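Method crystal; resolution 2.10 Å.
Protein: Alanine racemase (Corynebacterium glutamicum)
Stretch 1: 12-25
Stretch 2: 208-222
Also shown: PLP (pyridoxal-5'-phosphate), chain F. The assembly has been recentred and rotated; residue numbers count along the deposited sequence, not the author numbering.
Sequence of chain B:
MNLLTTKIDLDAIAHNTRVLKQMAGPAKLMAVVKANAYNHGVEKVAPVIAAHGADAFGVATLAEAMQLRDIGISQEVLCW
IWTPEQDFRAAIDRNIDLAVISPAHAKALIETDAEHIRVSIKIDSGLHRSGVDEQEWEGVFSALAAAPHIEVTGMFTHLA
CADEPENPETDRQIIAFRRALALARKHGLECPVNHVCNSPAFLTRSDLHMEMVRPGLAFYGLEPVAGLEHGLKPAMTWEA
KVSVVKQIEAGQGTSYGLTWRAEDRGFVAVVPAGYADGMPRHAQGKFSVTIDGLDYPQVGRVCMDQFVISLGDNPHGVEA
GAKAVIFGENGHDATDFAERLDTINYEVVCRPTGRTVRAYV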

# COMPACT_ATOMS: atom_id res chain seq x y z
N ALA B 12 -0.12 7.73 22.75
CA ALA B 12 0.60 6.47 22.88
C ALA B 12 2.01 6.67 22.36
O ALA B 12 2.98 6.14 22.93
CB ALA B 12 -0.11 5.38 22.09
N ILE B 13 2.14 7.44 21.28
CA ILE B 13 3.44 7.72 20.69
C ILE B 13 4.31 8.55 21.63
O ILE B 13 5.50 8.28 21.81
CB ILE B 13 3.29 8.45 19.33
CG1 ILE B 13 2.69 7.48 18.29
CG2 ILE B 13 4.63 8.98 18.84
CD1 ILE B 13 2.50 8.07 16.92
N ALA B 14 3.71 9.56 22.25
CA ALA B 14 4.44 10.40 23.18
C ALA B 14 4.93 9.52 24.33
O ALA B 14 6.08 9.59 24.74
CB ALA B 14 3.55 11.51 23.71
N HIS B 15 4.03 8.67 24.83
CA HIS B 15 4.36 7.76 25.92
C HIS B 15 5.55 6.90 25.53
O HIS B 15 6.54 6.82 26.27
CB HIS B 15 3.16 6.85 26.22
CG HIS B 15 3.49 5.69 27.10
ND1 HIS B 15 3.65 5.82 28.47
CD2 HIS B 15 3.73 4.39 26.82
CE1 HIS B 15 3.97 4.65 28.99
NE2 HIS B 15 4.03 3.77 28.01
N ASN B 16 5.45 6.26 24.37
CA ASN B 16 6.51 5.41 23.86
C ASN B 16 7.81 6.20 23.76
O ASN B 16 8.89 5.68 24.08
CB ASN B 16 6.13 4.88 22.47
CG ASN B 16 4.93 3.96 22.51
OD1 ASN B 16 4.25 3.76 21.50
ND2 ASN B 16 4.67 3.37 23.67
N THR B 17 7.71 7.45 23.33
CA THR B 17 8.89 8.30 23.20
C THR B 17 9.54 8.53 24.56
O THR B 17 10.76 8.46 24.69
CB THR B 17 8.53 9.66 22.57
OG1 THR B 17 8.02 9.46 21.25
CG2 THR B 17 9.77 10.55 22.49
N ARG B 18 8.72 8.79 25.58
CA ARG B 18 9.21 9.01 26.93
C ARG B 18 9.88 7.74 27.48
O ARG B 18 10.94 7.80 28.10
CB ARG B 18 8.07 9.42 27.87
CG ARG B 18 7.53 10.82 27.61
CD ARG B 18 6.30 11.12 28.47
NE ARG B 18 6.57 10.97 29.90
CZ ARG B 18 5.67 11.17 30.86
NH1 ARG B 18 4.43 11.53 30.55
NH2 ARG B 18 6.00 11.01 32.14
N VAL B 19 9.25 6.59 27.24
CA VAL B 19 9.79 5.32 27.71
C VAL B 19 11.13 4.99 27.04
O VAL B 19 12.02 4.40 27.65
CB VAL B 19 8.82 4.16 27.43
CG1 VAL B 19 9.51 2.82 27.67
CG2 VAL B 19 7.60 4.28 28.32
N LEU B 20 11.27 5.38 25.77
CA LEU B 20 12.51 5.11 25.06
C LEU B 20 13.58 6.10 25.50
O LEU B 20 14.76 5.75 25.59
CB LEU B 20 12.29 5.21 23.54
CG LEU B 20 11.35 4.17 22.93
CD1 LEU B 20 11.26 4.38 21.44
CD2 LEU B 20 11.86 2.77 23.23
N LYS B 21 13.17 7.34 25.78
CA LYS B 21 14.11 8.36 26.21
C LYS B 21 14.70 7.94 27.56
O LYS B 21 15.91 8.01 27.76
CB LYS B 21 13.41 9.72 26.33
CG LYS B 21 14.36 10.90 26.44
CD LYS B 21 15.28 10.96 25.22
CE LYS B 21 16.35 12.04 25.36
NZ LYS B 21 15.77 13.40 25.41
N GLN B 22 13.85 7.49 28.48
CA GLN B 22 14.34 7.06 29.78
C GLN B 22 15.33 5.91 29.61
O GLN B 22 16.39 5.89 30.24
CB GLN B 22 13.19 6.64 30.68
CG GLN B 22 13.62 6.31 32.11
CD GLN B 22 14.24 7.51 32.82
OE1 GLN B 22 14.82 7.38 33.90
NE2 GLN B 22 14.10 8.69 32.22
N MET B 23 14.99 4.95 28.75
CA MET B 23 15.84 3.79 28.50
C MET B 23 17.18 4.12 27.83
O MET B 23 18.15 3.37 27.97
CB MET B 23 15.10 2.77 27.63
CG MET B 23 13.94 2.07 28.31
SD MET B 23 13.16 0.89 27.20
CE MET B 23 14.37 -0.43 27.18
N ALA B 24 17.22 5.21 27.07
CA ALA B 24 18.45 5.59 26.38
C ALA B 24 19.49 6.16 27.34
O ALA B 24 20.69 6.02 27.13
CB ALA B 24 18.14 6.59 25.28
N GLY B 25 19.02 6.81 28.41
CA GLY B 25 19.96 7.39 29.35
C GLY B 25 20.74 8.53 28.73
O GLY B 25 20.15 9.44 28.16
N LEU B 208 25.47 -1.81 23.87
CA LEU B 208 25.69 -1.33 22.50
C LEU B 208 25.08 0.04 22.22
O LEU B 208 24.96 0.44 21.07
CB LEU B 208 25.13 -2.35 21.50
CG LEU B 208 25.69 -3.77 21.60
CD1 LEU B 208 25.00 -4.68 20.60
CD2 LEU B 208 27.19 -3.74 21.36
N HIS B 209 24.69 0.75 23.27
CA HIS B 209 24.09 2.07 23.08
C HIS B 209 25.01 3.08 22.40
O HIS B 209 24.55 3.94 21.64
CB HIS B 209 23.63 2.65 24.41
CG HIS B 209 22.41 1.98 24.97
ND1 HIS B 209 21.76 0.96 24.31
CD2 HIS B 209 21.72 2.19 26.12
CE1 HIS B 209 20.71 0.57 25.02
NE2 HIS B 209 20.67 1.30 26.12
N MET B 210 26.31 2.99 22.67
CA MET B 210 27.27 3.92 22.08
C MET B 210 26.80 5.34 22.36
O MET B 210 26.26 5.60 23.43
CB MET B 210 27.38 3.66 20.57
CG MET B 210 27.74 2.23 20.25
SD MET B 210 28.16 1.97 18.54
CE MET B 210 29.87 2.51 18.54
N GLU B 211 26.98 6.25 21.41
CA GLU B 211 26.55 7.63 21.64
C GLU B 211 25.11 7.88 21.22
O GLU B 211 24.49 8.87 21.62
CB GLU B 211 27.44 8.62 20.88
CG GLU B 211 28.91 8.67 21.31
CD GLU B 211 29.72 7.53 20.74
OE1 GLU B 211 29.29 6.93 19.73
OE2 GLU B 211 30.81 7.24 21.29
N MET B 212 24.56 6.97 20.42
CA MET B 212 23.20 7.14 19.94
C MET B 212 22.57 5.80 19.57
O MET B 212 23.26 4.88 19.13
CB MET B 212 23.20 8.08 18.73
CG MET B 212 21.82 8.49 18.19
SD MET B 212 21.96 9.69 16.81
CE MET B 212 21.65 11.21 17.65
N VAL B 213 21.26 5.71 19.77
CA VAL B 213 20.50 4.51 19.43
C VAL B 213 19.42 4.98 18.45
O VAL B 213 18.97 6.12 18.52
CB VAL B 213 19.84 3.89 20.69
CG1 VAL B 213 20.91 3.53 21.71
CG2 VAL B 213 18.83 4.86 21.30
N ARG B 214 19.02 4.11 17.52
CA ARG B 214 18.02 4.50 16.55
C ARG B 214 16.89 3.51 16.38
O ARG B 214 16.82 2.78 15.39
CB ARG B 214 18.66 4.77 15.18
CG ARG B 214 19.51 3.65 14.63
CD ARG B 214 19.80 3.87 13.15
NE ARG B 214 20.77 2.91 12.62
CZ ARG B 214 20.71 1.59 12.80
NH1 ARG B 214 19.74 1.05 13.52
NH2 ARG B 214 21.62 0.81 12.24
N PRO B 215 15.97 3.47 17.35
CA PRO B 215 14.85 2.54 17.25
C PRO B 215 13.71 3.14 16.44
O PRO B 215 13.52 4.36 16.41
CB PRO B 215 14.47 2.32 18.71
CG PRO B 215 14.74 3.65 19.33
CD PRO B 215 16.04 4.10 18.68
N GLY B 216 12.97 2.28 15.77
CA GLY B 216 11.83 2.74 15.00
C GLY B 216 10.58 2.10 15.58
O GLY B 216 9.77 2.76 16.24
N LEU B 217 10.45 0.80 15.33
CA LEU B 217 9.32 -0.01 15.76
C LEU B 217 8.78 0.31 17.16
O LEU B 217 7.57 0.46 17.33
CB LEU B 217 9.74 -1.49 15.68
CG LEU B 217 8.71 -2.62 15.64
CD1 LEU B 217 8.15 -2.79 17.00
CD2 LEU B 217 7.60 -2.34 14.63
N ALA B 218 9.66 0.42 18.15
CA ALA B 218 9.23 0.70 19.52
C ALA B 218 8.44 2.00 19.72
O ALA B 218 7.59 2.09 20.61
CB ALA B 218 10.44 0.68 20.46
N PHE B 219 8.71 3.02 18.90
CA PHE B 219 7.99 4.29 19.04
C PHE B 219 6.50 4.12 18.75
O PHE B 219 5.66 4.89 19.24
CB PHE B 219 8.56 5.35 18.08
CG PHE B 219 9.85 5.97 18.53
CD1 PHE B 219 11.07 5.40 18.21
CD2 PHE B 219 9.84 7.13 19.30
CE1 PHE B 219 12.25 5.97 18.64
CE2 PHE B 219 11.02 7.70 19.73
CZ PHE B 219 12.23 7.12 19.40
N TYR B 220 6.19 3.11 17.95
CA TYR B 220 4.81 2.84 17.56
C TYR B 220 4.15 1.85 18.52
O TYR B 220 3.03 1.40 18.28
CB TYR B 220 4.80 2.33 16.12
CG TYR B 220 5.60 3.24 15.21
CD1 TYR B 220 5.16 4.53 14.94
CD2 TYR B 220 6.83 2.84 14.70
CE1 TYR B 220 5.94 5.41 14.19
CE2 TYR B 220 7.61 3.71 13.96
CZ TYR B 220 7.16 4.99 13.71
OH TYR B 220 7.92 5.86 12.97
N GLY B 221 4.86 1.52 19.59
CA GLY B 221 4.33 0.62 20.60
C GLY B 221 4.33 -0.87 20.33
O GLY B 221 3.56 -1.61 20.95
N LEU B 222 5.19 -1.33 19.43
CA LEU B 222 5.25 -2.75 19.12
C LEU B 222 6.55 -3.38 19.61
O LEU B 222 7.60 -2.75 19.54
CB LEU B 222 5.10 -2.96 17.61
CG LEU B 222 3.89 -2.31 16.92
CD1 LEU B 222 4.03 -2.44 15.41
CD2 LEU B 222 2.61 -2.98 17.40
N1 PLP F . 18.14 1.82 11.23
C2 PLP F . 18.05 1.60 9.86
C2A PLP F . 19.29 1.81 8.99
C3 PLP F . 16.82 1.18 9.31
O3 PLP F . 16.72 0.94 7.95
C4 PLP F . 15.69 0.99 10.16
C4A PLP F . 14.33 0.49 9.62
C5 PLP F . 15.84 1.22 11.57
C6 PLP F . 17.05 1.64 12.08
C5A PLP F . 14.71 1.02 12.54
O4P PLP F . 14.63 -0.34 12.96
P PLP F . 13.55 -0.95 14.00
O1P PLP F . 12.21 -0.62 13.53
O2P PLP F . 13.85 -2.38 13.92
O3P PLP F . 13.90 -0.30 15.28

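Residues 12-24 are helical, the continuation of a helix that begins earlier in the chain. Regular i to i+4 hydrogen bonds hold it, such as Leu-20 N to Asn-16 O at 2.9 Å and Ala-24 N to Leu-20 O at 2.9 Å. Gly-25 is the first residue to leave helical geometry. Its phi is positive, which favours glycine, and its bond from Gly-25 N to Lys-21 O is weak at 3.4 Å.

The second stretch is more irregular. A short strand covers Met-212 and Val-213, and a 3-10 segment runs from Leu-217 to Tyr-220. Phe-219 N donates to Gly-216 O at 2.9 Å, and Tyr-220 N to Leu-217 O at 3.1 Å. Gly-221 N follows with a bond to Ala-218 O at 3.0 Å. The two backbones come near each other at Asn-16 and Phe-219, whose CA atoms are 5.2 Å apart. Ala-24 and Val-213 are farther apart, at 7.3 Å between CA atoms.

Gly-216 and Leu-217, at the entry to the 3-10 segment, also bind the cofactor. Gly-216 N donates to PLP O3P at 2.8 Å, and Leu-217 N to PLP O1P at 2.9 Å. A CB on Gly-216 would be crowded by PLP O1P.

Leu-20 and Phe-219 are central to the packing between the stretches. The CA-to-CB bond of Phe-219 points away from the helix, but the end of its side chain comes nearer. Leu-20 points toward the second stretch and sets CD1 over one face of the Phe-219 ring. Leu-20 CD1 lies 3.3 Å from the centroid of the Phe-219 ring and 10° off its normal, a CH-pi contact. Leu-20 CD1 also lies 4.1 Å from Pro-215 CG, while Leu-20 CD2 packs 3.7 Å from Ala-218 CB.

Thr-17 meets the same ring at its edge, with Thr-17 OG1 3.5 Å from Phe-219 CD2. That hydroxyl donates to the helix backbone, from Thr-17 OG1 to Ile-13 O at 2.8 Å. Ile-13 lies close by as well, with Ile-13 CA 3.9 Å from Phe-219 O.

Asn-16 points toward the 3-10 segment, and its CB lies 3.7 Å from Ala-218 O. Gly-221 has positive phi, which favours glycine.

Toward the end of the helix the packing is looser. Ala-24 CB is 4.4 Å from Val-213 CG2. His-209 points toward the helix, and its NE2 lies 3.7 Å from Met-23 O. No clear hydrogen bond joins the two stretches, and apolar packing around Leu-20 is the main feature of the contact.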